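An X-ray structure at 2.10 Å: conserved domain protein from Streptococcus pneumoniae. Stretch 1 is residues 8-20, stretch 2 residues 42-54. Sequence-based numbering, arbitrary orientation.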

# COMPACT_ATOMS: atom_id res chain seq x y z
N ILE A 8 9.15 2.22 6.26
CA ILE A 8 9.21 0.86 5.74
C ILE A 8 7.77 0.40 5.49
O ILE A 8 6.92 0.54 6.36
N ILE A 9 7.51 -0.11 4.29
CA ILE A 9 6.20 -0.59 3.89
C ILE A 9 6.28 -2.06 3.54
O ILE A 9 7.07 -2.47 2.71
N ASP A 10 5.45 -2.85 4.21
CA ASP A 10 5.38 -4.28 3.99
C ASP A 10 4.18 -4.53 3.06
O ASP A 10 3.04 -4.20 3.39
N VAL A 11 4.44 -5.09 1.88
CA VAL A 11 3.38 -5.30 0.90
C VAL A 11 2.63 -6.61 1.18
O VAL A 11 1.70 -6.94 0.46
N SER A 12 3.04 -7.33 2.22
CA SER A 12 2.43 -8.61 2.56
C SER A 12 1.43 -8.57 3.70
O SER A 12 0.88 -9.59 4.04
N ILE A 13 1.20 -7.40 4.29
CA ILE A 13 0.25 -7.24 5.39
C ILE A 13 -0.99 -6.46 4.88
O ILE A 13 -0.92 -5.83 3.83
N PRO A 14 -2.12 -6.52 5.62
CA PRO A 14 -3.33 -5.81 5.17
C PRO A 14 -3.13 -4.32 4.90
O PRO A 14 -2.44 -3.65 5.65
N VAL A 15 -3.73 -3.82 3.83
CA VAL A 15 -3.52 -2.43 3.43
C VAL A 15 -3.89 -1.43 4.54
O VAL A 15 -3.24 -0.39 4.70
N ALA A 16 -4.92 -1.75 5.31
CA ALA A 16 -5.32 -0.92 6.46
C ALA A 16 -4.19 -0.74 7.50
O ALA A 16 -4.02 0.35 8.05
N GLU A 17 -3.44 -1.81 7.77
CA GLU A 17 -2.31 -1.74 8.70
C GLU A 17 -1.20 -0.83 8.17
O GLU A 17 -0.55 -0.10 8.93
N VAL A 18 -0.98 -0.89 6.87
CA VAL A 18 -0.02 -0.01 6.23
C VAL A 18 -0.46 1.45 6.45
O VAL A 18 0.33 2.27 6.88
N VAL A 19 -1.73 1.75 6.18
CA VAL A 19 -2.20 3.13 6.18
C VAL A 19 -2.27 3.70 7.60
O VAL A 19 -1.97 4.87 7.81
N ASP A 20 -2.65 2.86 8.56
CA ASP A 20 -2.62 3.22 9.97
C ASP A 20 -1.23 3.64 10.42
O ASP A 20 -1.07 4.62 11.15
N MET A 42 -14.51 1.96 3.74
CA MET A 42 -14.05 0.99 2.74
C MET A 42 -12.68 0.42 3.11
O MET A 42 -12.48 -0.79 3.09
N ARG A 43 -11.74 1.31 3.44
CA ARG A 43 -10.40 0.88 3.81
C ARG A 43 -10.40 -0.04 5.04
O ARG A 43 -9.58 -0.96 5.13
N ASN A 44 -11.30 0.19 5.98
CA ASN A 44 -11.35 -0.65 7.18
C ASN A 44 -12.28 -1.86 7.05
O ASN A 44 -12.52 -2.57 8.03
N THR A 45 -12.79 -2.09 5.83
CA THR A 45 -13.52 -3.31 5.49
C THR A 45 -12.69 -4.14 4.49
O THR A 45 -12.00 -5.09 4.89
N VAL A 46 -12.72 -3.76 3.21
CA VAL A 46 -11.92 -4.47 2.20
C VAL A 46 -10.42 -4.42 2.49
O VAL A 46 -9.72 -5.43 2.30
N GLY A 47 -9.93 -3.28 2.96
CA GLY A 47 -8.51 -3.07 3.26
C GLY A 47 -7.96 -3.87 4.44
O GLY A 47 -6.74 -3.99 4.59
N ARG A 48 -8.83 -4.43 5.27
CA ARG A 48 -8.37 -5.34 6.32
C ARG A 48 -8.21 -6.80 5.80
O ARG A 48 -7.57 -7.64 6.44
N LYS A 49 -8.77 -7.08 4.63
CA LYS A 49 -8.69 -8.40 4.01
C LYS A 49 -7.60 -8.49 2.94
O LYS A 49 -7.14 -9.60 2.61
N VAL A 50 -7.22 -7.36 2.36
CA VAL A 50 -6.33 -7.39 1.20
C VAL A 50 -5.01 -6.68 1.51
O VAL A 50 -5.00 -5.61 2.11
N SER A 51 -3.90 -7.31 1.13
CA SER A 51 -2.59 -6.66 1.20
C SER A 51 -2.32 -5.89 -0.08
O SER A 51 -3.10 -5.95 -1.03
N LEU A 52 -1.21 -5.15 -0.11
CA LEU A 52 -0.80 -4.47 -1.35
C LEU A 52 -0.49 -5.46 -2.46
O LEU A 52 -0.76 -5.21 -3.63
N LYS A 53 0.09 -6.59 -2.07
CA LYS A 53 0.41 -7.63 -3.03
C LYS A 53 -0.88 -8.23 -3.63
O LYS A 53 -1.00 -8.34 -4.84
N GLN A 54 -1.83 -8.59 -2.77
CA GLN A 54 -3.14 -9.11 -3.21
C GLN A 54 -3.93 -8.04 -3.98
O GLN A 54 -4.44 -8.29 -5.08

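The walk begins at I9, in the strand, whose CA-to-CB bond points toward stretch 2; with chi1 m and chi2 t, its CG2 lies 3.9 Å from L52 CD1. D10 points away and serves its own turn instead: its OD1 accepts from S12 N at 2.9 Å and from S12 OG at 2.6 Å, with S12 in rotamer p.

V11 (m) is set sideways, and its CB meets L52 CB at 3.9 Å. Its carbonyl accepts a hydrogen bond across the stretches: K53 N donates to V11 O at 3.0 Å with an N-H...O angle of 151°. Water 1 bridges the same region, donating to D10 O (2.8 Å) and I13 O (2.5 Å) and accepting from L52 N (3.0 Å). I13 itself (p) points away, yet its O lies 3.1 Å from S51 CB. S51 (p) turns its hydroxyl to its own helix, where Q54 N donates to S51 OG at 3.1 Å and 172°, a capping bond.

P14 sits at the N-cap, its CB 3.6 Å from both G47 O and R48 O. The next two amides then find acceptors across the gap: V15 N donates to V50 O (2.8 Å, 163°) and A16 N to G47 O (3.0 Å, 169°). V15 points toward stretch 2 in rotamer t, which places CG2 3.7 Å from L52 CD2 and 4.2 Å from V50 CG1. A16 also points inward, and its small CB approaches R43 O at 3.7 Å, N44 ND2 at 3.8 Å and R48 CD at 3.8 Å.

V19 (t) lays CG1 over one face of the R43 guanidinium, 3.4 Å from R43 NE. Finally, D20 (m) connects through solvent: water 2 donates to D20 OD1 (3.2 Å) and accepts from R43 NE (2.8 Å) and N44 ND2 (2.6 Å), while water 3 donates to D20 OD2 (2.7 Å) and accepts weakly from R48 NH1 (3.2 Å).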

# COMPACT_ATOMS: atom_id res chain seq x y z
CB ILE A 8 9.92 -0.09 6.74
CG1 ILE A 8 11.39 0.33 6.91
CG2 ILE A 8 9.82 -1.54 6.31
CD1 ILE A 8 12.01 -0.23 8.17
CB ILE A 9 5.61 0.24 2.73
CG1 ILE A 9 5.30 1.65 3.24
CG2 ILE A 9 4.34 -0.45 2.16
CD1 ILE A 9 4.88 2.63 2.17
CB ASP A 10 5.21 -4.99 5.34
CG ASP A 10 5.39 -6.49 5.25
OD1 ASP A 10 5.14 -7.06 4.17
OD2 ASP A 10 5.79 -7.10 6.27
CB VAL A 11 3.92 -5.28 -0.58
CG1 VAL A 11 4.48 -3.91 -0.93
CG2 VAL A 11 4.97 -6.36 -0.83
CB SER A 12 3.50 -9.66 2.86
OG SER A 12 4.06 -9.47 4.15
CB ILE A 13 0.90 -6.52 6.62
CG1 ILE A 13 1.28 -5.07 6.30
CG2 ILE A 13 2.12 -7.30 7.12
CD1 ILE A 13 1.68 -4.28 7.50
CB PRO A 14 -4.31 -6.03 6.34
CG PRO A 14 -3.86 -7.29 6.98
CD PRO A 14 -2.35 -7.27 6.86
CB VAL A 15 -4.27 -2.08 2.12
CG1 VAL A 15 -4.10 -0.61 1.77
CG2 VAL A 15 -3.73 -2.89 0.99
CB ALA A 16 -6.55 -1.50 7.13
CB GLU A 17 -1.73 -3.13 8.97
CG GLU A 17 -2.63 -4.03 9.76
CD GLU A 17 -1.98 -5.37 10.08
OE1 GLU A 17 -0.73 -5.44 10.17
OE2 GLU A 17 -2.74 -6.36 10.25
CB VAL A 18 0.14 -0.31 4.73
CG1 VAL A 18 1.05 0.70 4.09
CG2 VAL A 18 0.70 -1.71 4.52
CB VAL A 19 -3.56 3.26 5.43
CG1 VAL A 19 -4.17 4.67 5.61
CG2 VAL A 19 -3.38 2.95 3.97
CB ASP A 20 -3.11 2.05 10.84
CG ASP A 20 -4.61 1.82 10.75
OD1 ASP A 20 -5.35 2.74 10.32
OD2 ASP A 20 -5.06 0.72 11.12
CB MET A 42 -13.94 1.61 1.34
CG MET A 42 -15.23 1.96 0.60
SD MET A 42 -16.53 0.69 0.44
CE MET A 42 -15.46 -0.71 0.12
CB ARG A 43 -9.50 2.08 4.08
CG ARG A 43 -8.06 1.71 4.42
CD ARG A 43 -7.16 2.94 4.50
NE ARG A 43 -7.44 3.79 5.66
CZ ARG A 43 -8.13 4.93 5.62
NH1 ARG A 43 -8.61 5.41 4.49
NH2 ARG A 43 -8.32 5.61 6.74
CB ASN A 44 -11.66 0.20 8.41
CG ASN A 44 -10.54 1.19 8.73
OD1 ASN A 44 -10.80 2.31 9.15
ND2 ASN A 44 -9.29 0.76 8.55
CB THR A 45 -14.95 -3.02 4.94
OG1 THR A 45 -14.88 -2.10 3.85
CG2 THR A 45 -15.84 -2.44 6.03
CB VAL A 46 -12.21 -4.00 0.73
CG1 VAL A 46 -12.02 -2.50 0.56
CG2 VAL A 46 -11.31 -4.73 -0.28
CB ARG A 48 -9.26 -5.24 7.59
CG ARG A 48 -8.58 -4.44 8.75
CD ARG A 48 -9.31 -3.18 9.22
NE ARG A 48 -10.13 -3.44 10.42
CZ ARG A 48 -10.52 -2.55 11.34
NH1 ARG A 48 -10.19 -1.26 11.26
NH2 ARG A 48 -11.25 -2.96 12.37
CB LYS A 49 -10.03 -8.75 3.36
CG LYS A 49 -11.19 -8.83 4.31
CD LYS A 49 -12.51 -8.79 3.53
CE LYS A 49 -13.68 -9.27 4.35
NZ LYS A 49 -14.99 -9.06 3.65
CB VAL A 50 -7.06 -6.81 -0.07
CG1 VAL A 50 -7.05 -5.28 -0.10
CG2 VAL A 50 -6.43 -7.33 -1.32
CB SER A 51 -1.50 -7.71 1.42
OG SER A 51 -1.40 -8.59 0.33
CB LEU A 52 0.41 -3.56 -1.13
CG LEU A 52 0.12 -2.30 -0.31
CD1 LEU A 52 1.39 -1.51 -0.09
CD2 LEU A 52 -0.91 -1.43 -1.00
CB LYS A 53 1.24 -8.70 -2.35
CG LYS A 53 1.90 -9.65 -3.28
CD LYS A 53 2.63 -10.76 -2.52
CE LYS A 53 3.75 -10.22 -1.66
NZ LYS A 53 4.63 -11.33 -1.22
CB GLN A 54 -3.95 -9.59 -2.00
CG GLN A 54 -3.39 -10.86 -1.33
CD GLN A 54 -3.84 -11.04 0.12
OE1 GLN A 54 -4.16 -10.08 0.82
NE2 GLN A 54 -3.85 -12.28 0.57
O HOH W 1 0.43 -4.41 2.34
O HOH W 2 -7.05 1.92 7.74
O HOH W 3 -7.14 -0.86 10.46